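PDB 6XI3: large adhesion protein (Lap) involved in biofilm formation from Marinobacter hydrocarbonoclasticus, which probably acts as a calcium-stiffened, extending part of an RTX adhesin, reaching toward the target to which the bacterium attaches during biofilm formation. Local coordinates for residues Q58-T64 against L98-A104; L127-V131 against V197-A201; L240-T244 against G275-L279. All coordinates share one frame; numbering follows the deposited sequence.

Interaction 1: residues Q58-T64 against L98-A104; sequences QVAITIT and LTVEASA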
# COMPACT_ATOMS: atom_id res chain seq x y z
N GLN A 58 -9.77 -71.59 -16.62
CA GLN A 58 -9.96 -70.23 -16.09
C GLN A 58 -8.97 -69.27 -16.76
O GLN A 58 -7.84 -69.69 -17.13
CB GLN A 58 -9.81 -70.24 -14.56
CG GLN A 58 -11.09 -70.68 -13.87
CD GLN A 58 -11.39 -72.14 -14.09
OE1 GLN A 58 -10.58 -72.97 -13.70
NE2 GLN A 58 -12.56 -72.46 -14.67
N VAL A 59 -9.44 -68.02 -16.93
CA VAL A 59 -8.61 -66.84 -17.28
C VAL A 59 -8.45 -66.01 -16.01
O VAL A 59 -9.46 -65.61 -15.46
CB VAL A 59 -9.23 -66.00 -18.39
CG1 VAL A 59 -8.33 -64.83 -18.73
CG2 VAL A 59 -9.55 -66.82 -19.62
N ALA A 60 -7.22 -65.83 -15.55
CA ALA A 60 -6.91 -64.97 -14.38
C ALA A 60 -6.80 -63.54 -14.90
O ALA A 60 -6.26 -63.29 -16.01
CB ALA A 60 -5.63 -65.40 -13.71
N ILE A 61 -7.33 -62.60 -14.14
CA ILE A 61 -7.37 -61.20 -14.61
C ILE A 61 -6.84 -60.34 -13.48
O ILE A 61 -7.20 -60.59 -12.33
CB ILE A 61 -8.79 -60.83 -15.01
CG1 ILE A 61 -9.16 -61.50 -16.33
CG2 ILE A 61 -8.94 -59.32 -15.10
CD1 ILE A 61 -10.62 -61.67 -16.47
N THR A 62 -6.00 -59.37 -13.82
CA THR A 62 -5.67 -58.27 -12.88
C THR A 62 -6.08 -56.96 -13.53
O THR A 62 -5.98 -56.79 -14.78
CB THR A 62 -4.20 -58.30 -12.45
OG1 THR A 62 -3.50 -58.05 -13.66
CG2 THR A 62 -3.80 -59.61 -11.80
N ILE A 63 -6.57 -56.06 -12.69
CA ILE A 63 -6.80 -54.65 -13.09
C ILE A 63 -5.95 -53.84 -12.13
O ILE A 63 -6.19 -53.97 -10.92
CB ILE A 63 -8.27 -54.27 -13.04
CG1 ILE A 63 -9.15 -55.36 -13.65
CG2 ILE A 63 -8.44 -52.92 -13.72
CD1 ILE A 63 -10.59 -55.00 -13.72
N THR A 64 -4.97 -53.12 -12.67
CA THR A 64 -4.00 -52.31 -11.91
C THR A 64 -4.25 -50.83 -12.19
O THR A 64 -4.36 -50.43 -13.37
CB THR A 64 -2.56 -52.70 -12.28
OG1 THR A 64 -2.49 -54.11 -12.11
CG2 THR A 64 -1.51 -52.02 -11.44
N LEU A 98 -6.09 -47.54 -16.27
CA LEU A 98 -6.33 -48.92 -15.81
C LEU A 98 -5.60 -49.82 -16.79
O LEU A 98 -5.80 -49.61 -18.00
CB LEU A 98 -7.82 -49.25 -15.86
CG LEU A 98 -8.71 -48.41 -14.96
CD1 LEU A 98 -10.18 -48.73 -15.21
CD2 LEU A 98 -8.33 -48.64 -13.51
N THR A 99 -4.80 -50.75 -16.29
CA THR A 99 -4.22 -51.84 -17.11
C THR A 99 -4.83 -53.17 -16.70
O THR A 99 -4.77 -53.55 -15.50
CB THR A 99 -2.68 -51.93 -17.00
OG1 THR A 99 -2.21 -50.60 -17.19
CG2 THR A 99 -2.07 -52.85 -18.05
N VAL A 100 -5.44 -53.82 -17.67
CA VAL A 100 -6.04 -55.16 -17.53
C VAL A 100 -4.98 -56.14 -18.03
O VAL A 100 -4.43 -55.89 -19.13
CB VAL A 100 -7.34 -55.25 -18.33
CG1 VAL A 100 -7.96 -56.62 -18.20
CG2 VAL A 100 -8.33 -54.17 -17.93
N GLU A 101 -4.64 -57.15 -17.23
CA GLU A 101 -3.75 -58.27 -17.69
C GLU A 101 -4.58 -59.55 -17.62
O GLU A 101 -5.20 -59.79 -16.56
CB GLU A 101 -2.48 -58.41 -16.84
CG GLU A 101 -1.47 -57.28 -16.96
CD GLU A 101 -0.78 -57.07 -18.31
OE1 GLU A 101 -0.68 -58.06 -19.11
OE2 GLU A 101 -0.36 -55.90 -18.57
N ALA A 102 -4.65 -60.31 -18.70
CA ALA A 102 -5.31 -61.63 -18.68
C ALA A 102 -4.23 -62.70 -18.87
O ALA A 102 -3.27 -62.44 -19.60
CB ALA A 102 -6.35 -61.70 -19.75
N SER A 103 -4.39 -63.85 -18.23
CA SER A 103 -3.44 -64.98 -18.40
C SER A 103 -4.21 -66.29 -18.37
O SER A 103 -5.23 -66.43 -17.67
CB SER A 103 -2.33 -64.94 -17.38
OG SER A 103 -2.82 -65.23 -16.09
N ALA A 104 -3.75 -67.24 -19.17
CA ALA A 104 -4.28 -68.60 -19.15
C ALA A 104 -3.20 -69.54 -19.70
O ALA A 104 -2.09 -69.04 -20.06
CB ALA A 104 -5.57 -68.65 -19.94
O HOH W 1 -3.52 -62.22 -14.99
O HOH W 2 -3.07 -55.46 -14.26
O HOH W 3 -2.62 -48.73 -15.10
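Thr62 and Glu101 form the central hydrogen-bonded pair of two antiparallel strands, whose N-to-C directions lie 166° apart. Thr62 N reaches Glu101 O at 2.9 Å, and the return bond from Glu101 N to Thr62 O is 2.8 Å. The pairs Ala60-Ser103 and Thr64-Thr99 are each closed in the same two-way fashion, giving six backbone bonds in an unbroken ladder, with CA-H...O contacts beside them.

Apolar packing occupies the face of Ile61, Ile63, Val100 and Ala102, with Val59 and Leu98 adding methyls at its ends. Val59 CG1 sits 3.8 Å from Ala102 CB. Farther along, Ile61 CG2 meets Val100 CG1 at 4.2 Å, while Ile63 CG2 lies near both Leu98 CD2 and Val100 CG2. Strands 29-38 and 82-89 cover this face.

The other face is polar and hydrated. Thr62 holds OG1 between its own N and carbonyl carbon (chi1 64°), which lays the hydroxyl against Glu101 CB at 3.4 Å. The glutamate chain bends at chi2 (-65°), and its carboxylate leads away from the neighbouring strand. Water 2 bridges the strands: it stands 2.7 Å from Thr62 OG1 and 2.6 Å from Thr64 OG1, and donates to Thr99 O at 2.8 Å. Water 3 similarly links Thr64 O with Thr99 OG1.

Strands 70-76 and 111-120 flank the pair, making these the two inner strands of a four-stranded antiparallel sheet. One greasy and one wet face are characteristic of a sheet in an Ig-like beta-sandwich.

Interaction 2: residues L127-V131 against V197-A201; sequences LTVSV and VEASA
Leu127 and Val129 lay only aliphatic side-chain groups on Ala199 and Ala201; no flat side chain takes part, and the flat groups touched are the peptides after Ala199 and Ser200. Over the faces of these peptides spread the two branches of Leu127: CD2 lies 3.9 Å from Ala199 O, and CD1 is 4.1 Å from Ser200 C. The same methyls also reach side chains, CD2 touching Ala199 CB at 3.9 Å and CD1 touching Ala201 CB at 3.8 Å. With CG anti to the backbone N (chi1 -180°), the leucine fork spans the chain from Ala199 to Ala201.

Val129 comes next along the strand and presses its branch point onto a single methyl, its CB standing 3.8 Å from Ala199 CB. Both of its methyls flank that alanine, and CG2 also approaches Val197 CG1 at 4.3 Å. At the far end Val131 and Val197 meet obliquely, CG2 to CG2, at 4.0 Å.

The strands run nearly antiparallel, 153° between directions, yet share no hydrogen bond. Their axes come within 7.4 Å, an approach consistent with the small side chains of Ala199 and Ala201. They belong to opposing sheets of an Ig-like sandwich, and Tyr180 on strand 180-186 touches Leu127, Val129 and Ala199 from beside the contact. Some backbone polar atoms pair outside the two segments: Val129 N binds Asp211 OD2, and Thr128 O accepts from Tyr180 OH. Cohesion here therefore rests on hydrophobic burial and methyl-to-methyl fit, with no directional bond between the two segments.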
# COMPACT_ATOMS: atom_id res chain seq x y z
N LEU A 127 -9.51 -28.60 -5.34
CA LEU A 127 -8.50 -28.14 -4.36
C LEU A 127 -9.11 -26.94 -3.62
O LEU A 127 -9.82 -26.20 -4.27
CB LEU A 127 -7.21 -27.77 -5.09
CG LEU A 127 -6.06 -27.27 -4.20
CD1 LEU A 127 -4.71 -27.66 -4.78
CD2 LEU A 127 -6.13 -25.75 -4.02
N THR A 128 -8.84 -26.84 -2.33
CA THR A 128 -9.14 -25.65 -1.50
C THR A 128 -7.81 -25.15 -0.93
O THR A 128 -6.89 -25.99 -0.73
CB THR A 128 -10.17 -25.93 -0.40
OG1 THR A 128 -9.55 -26.76 0.59
CG2 THR A 128 -11.45 -26.57 -0.92
N VAL A 129 -7.70 -23.85 -0.73
CA VAL A 129 -6.61 -23.26 0.09
C VAL A 129 -7.22 -22.23 1.04
O VAL A 129 -8.19 -21.57 0.66
CB VAL A 129 -5.52 -22.64 -0.77
CG1 VAL A 129 -6.00 -21.39 -1.49
CG2 VAL A 129 -4.31 -22.35 0.11
N SER A 130 -6.67 -22.12 2.24
CA SER A 130 -7.20 -21.17 3.23
C SER A 130 -6.06 -20.62 4.08
O SER A 130 -5.13 -21.39 4.44
CB SER A 130 -8.33 -21.78 4.03
OG SER A 130 -7.87 -22.29 5.25
N VAL A 131 -6.09 -19.32 4.31
CA VAL A 131 -5.09 -18.65 5.18
C VAL A 131 -5.50 -18.90 6.63
O VAL A 131 -6.60 -18.54 7.01
CB VAL A 131 -4.98 -17.16 4.88
CG1 VAL A 131 -4.06 -16.49 5.89
CG2 VAL A 131 -4.47 -16.96 3.48
N VAL A 197 -3.33 -15.34 -2.10
CA VAL A 197 -2.69 -16.67 -2.03
C VAL A 197 -3.32 -17.56 -3.10
O VAL A 197 -4.55 -17.76 -3.05
CB VAL A 197 -2.76 -17.29 -0.62
CG1 VAL A 197 -2.14 -18.68 -0.58
CG2 VAL A 197 -2.05 -16.41 0.39
N GLU A 198 -2.52 -18.05 -4.04
CA GLU A 198 -2.98 -18.99 -5.09
C GLU A 198 -2.31 -20.36 -4.89
O GLU A 198 -1.09 -20.40 -4.61
CB GLU A 198 -2.67 -18.38 -6.46
CG GLU A 198 -2.99 -19.30 -7.62
CD GLU A 198 -4.46 -19.35 -7.99
OE1 GLU A 198 -5.12 -18.29 -7.90
OE2 GLU A 198 -4.94 -20.45 -8.36
N ALA A 199 -3.11 -21.43 -5.01
CA ALA A 199 -2.64 -22.83 -4.86
C ALA A 199 -3.16 -23.63 -6.04
O ALA A 199 -4.30 -23.37 -6.47
CB ALA A 199 -3.07 -23.42 -3.54
N SER A 200 -2.33 -24.53 -6.57
CA SER A 200 -2.66 -25.34 -7.75
C SER A 200 -1.97 -26.72 -7.67
O SER A 200 -0.90 -26.89 -7.05
CB SER A 200 -2.34 -24.59 -9.03
OG SER A 200 -0.94 -24.41 -9.19
N ALA A 201 -2.60 -27.69 -8.29
CA ALA A 201 -2.08 -29.07 -8.33
C ALA A 201 -2.72 -29.75 -9.53
O ALA A 201 -3.41 -29.06 -10.28
CB ALA A 201 -2.38 -29.75 -7.02

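Interaction 3: residues L240-T244 against G275-L279; sequences LSGTT and GSYSL
Leu240 pairs with Leu279 and Gly242 with Tyr277 as antiparallel hydrogen-bonded pairs, with the non-hydrogen-bonded pair Ser241-Ser278 between them. The leucine pair is joined by Leu240 N to Leu279 O at 2.9 Å and Leu279 N to Leu240 O at 2.8 Å. In the glycine pair, Gly242 N binds Tyr277 O at 3.0 Å, whereas the bond from Tyr277 N to Gly242 O leaves the acceptor's carbonyl plane by 42°.

The main side-chain event is the Tyr277 ring, which lies flat over the glycine backbone. Its CG sits between the backbone N and the carbonyl carbon (chi1 69°), folding the ring back across the neighbouring strand instead of out from the sheet. Gly242 N lies 3.6 Å from the ring plane, beneath its centre, and Gly242 CA makes a CH-pi contact 4.0 Å from the ring centroid. The ring can lie this close because glycine has no side chain in the space taken by the ring and its hydroxyl. Thr244 adds a methyl at the ring's edge, its CG2 lying 4.2 Å from Tyr277 CE2. Beyond the strand, Tyr277 OH bonds to Thr225 O, and the ring packs against Leu224 and Val226 of strand 223-232.

Just before strand 277-283 begins, in the preceding loop, Gly275 O accepts a 2.6 Å bond from Thr244 OG1. The hydroxyl approaches in the carbonyl plane, on a lone pair, with a C=O...O angle of 117°.

This cross-strand glycine-aromatic pair shields the Gly242 peptide with a buried ring, while the tyrosine hydroxyl ties strand 277-283 across to strand 223-232. The threonine bond extends the pairing by a side-chain link beyond the regular backbone ladder.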
# COMPACT_ATOMS: atom_id res chain seq x y z
N LEU A 240 11.11 21.90 -0.25
CA LEU A 240 10.52 20.98 0.75
C LEU A 240 10.98 19.56 0.40
O LEU A 240 11.19 19.27 -0.80
CB LEU A 240 9.00 21.08 0.67
CG LEU A 240 8.42 22.49 0.73
CD1 LEU A 240 6.90 22.45 0.57
CD2 LEU A 240 8.81 23.19 2.04
N SER A 241 11.14 18.71 1.41
CA SER A 241 11.45 17.28 1.17
C SER A 241 10.90 16.48 2.34
O SER A 241 10.48 17.07 3.34
CB SER A 241 12.94 17.04 1.00
OG SER A 241 13.67 17.49 2.13
N GLY A 242 11.04 15.16 2.24
CA GLY A 242 10.78 14.31 3.39
C GLY A 242 10.97 12.86 3.03
O GLY A 242 11.50 12.56 1.92
N THR A 243 10.55 12.04 3.97
CA THR A 243 10.71 10.57 3.96
C THR A 243 9.33 9.97 4.21
O THR A 243 8.46 10.67 4.77
CB THR A 243 11.70 10.07 5.04
OG1 THR A 243 11.10 10.32 6.32
CG2 THR A 243 13.05 10.75 4.98
N THR A 244 9.16 8.71 3.84
CA THR A 244 7.95 7.95 4.19
C THR A 244 8.35 6.53 4.55
O THR A 244 9.38 6.07 4.09
CB THR A 244 6.92 7.98 3.05
OG1 THR A 244 7.47 7.35 1.89
CG2 THR A 244 6.44 9.38 2.75
N GLY A 275 11.17 5.86 -0.77
CA GLY A 275 10.16 6.52 0.08
C GLY A 275 10.35 8.03 0.23
O GLY A 275 9.51 8.69 0.88
N SER A 276 11.40 8.58 -0.37
CA SER A 276 11.72 10.03 -0.28
C SER A 276 10.83 10.79 -1.25
O SER A 276 10.34 10.20 -2.23
CB SER A 276 13.19 10.32 -0.52
OG SER A 276 13.55 10.04 -1.87
N TYR A 277 10.63 12.07 -0.96
CA TYR A 277 9.98 13.04 -1.86
C TYR A 277 10.68 14.40 -1.69
O TYR A 277 11.29 14.67 -0.66
CB TYR A 277 8.46 13.04 -1.64
CG TYR A 277 8.02 13.62 -0.32
CD1 TYR A 277 7.86 14.98 -0.19
CD2 TYR A 277 7.89 12.83 0.81
CE1 TYR A 277 7.55 15.55 1.03
CE2 TYR A 277 7.53 13.37 2.03
CZ TYR A 277 7.35 14.75 2.13
OH TYR A 277 7.03 15.33 3.31
N SER A 278 10.59 15.22 -2.74
CA SER A 278 11.29 16.52 -2.86
C SER A 278 10.45 17.43 -3.76
O SER A 278 9.99 16.96 -4.83
CB SER A 278 12.66 16.33 -3.48
OG SER A 278 13.35 17.57 -3.46
N LEU A 279 10.32 18.69 -3.40
CA LEU A 279 9.77 19.69 -4.35
C LEU A 279 10.56 20.98 -4.19
O LEU A 279 10.61 21.49 -3.04
CB LEU A 279 8.27 19.85 -4.06
CG LEU A 279 7.49 20.70 -5.05
CD1 LEU A 279 7.65 20.23 -6.51
CD2 LEU A 279 6.03 20.76 -4.65

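How the interactions relate
The three contacts follow one another along the chain, in successive Ig-like domains of the tandem array. Centres of interactions 1 and 2 are 39 Å apart and those of 2 and 3 are 40 Å apart, while interactions 1 and 3 are separated by 77 Å; none touches another. Interaction 1 lies within a four-stranded sheet and interaction 3 within a three-stranded one, whereas interaction 2 packs two sheets together, so between them they sample the sandwich. Calcium sites join the domains: one includes Asp95, Asp121 and Asn205, the next Asp192, Asp218 and Asn302. Compact sandwiches alternating with calcium-bound junctions are consistent with an extended, rod-like adhesin.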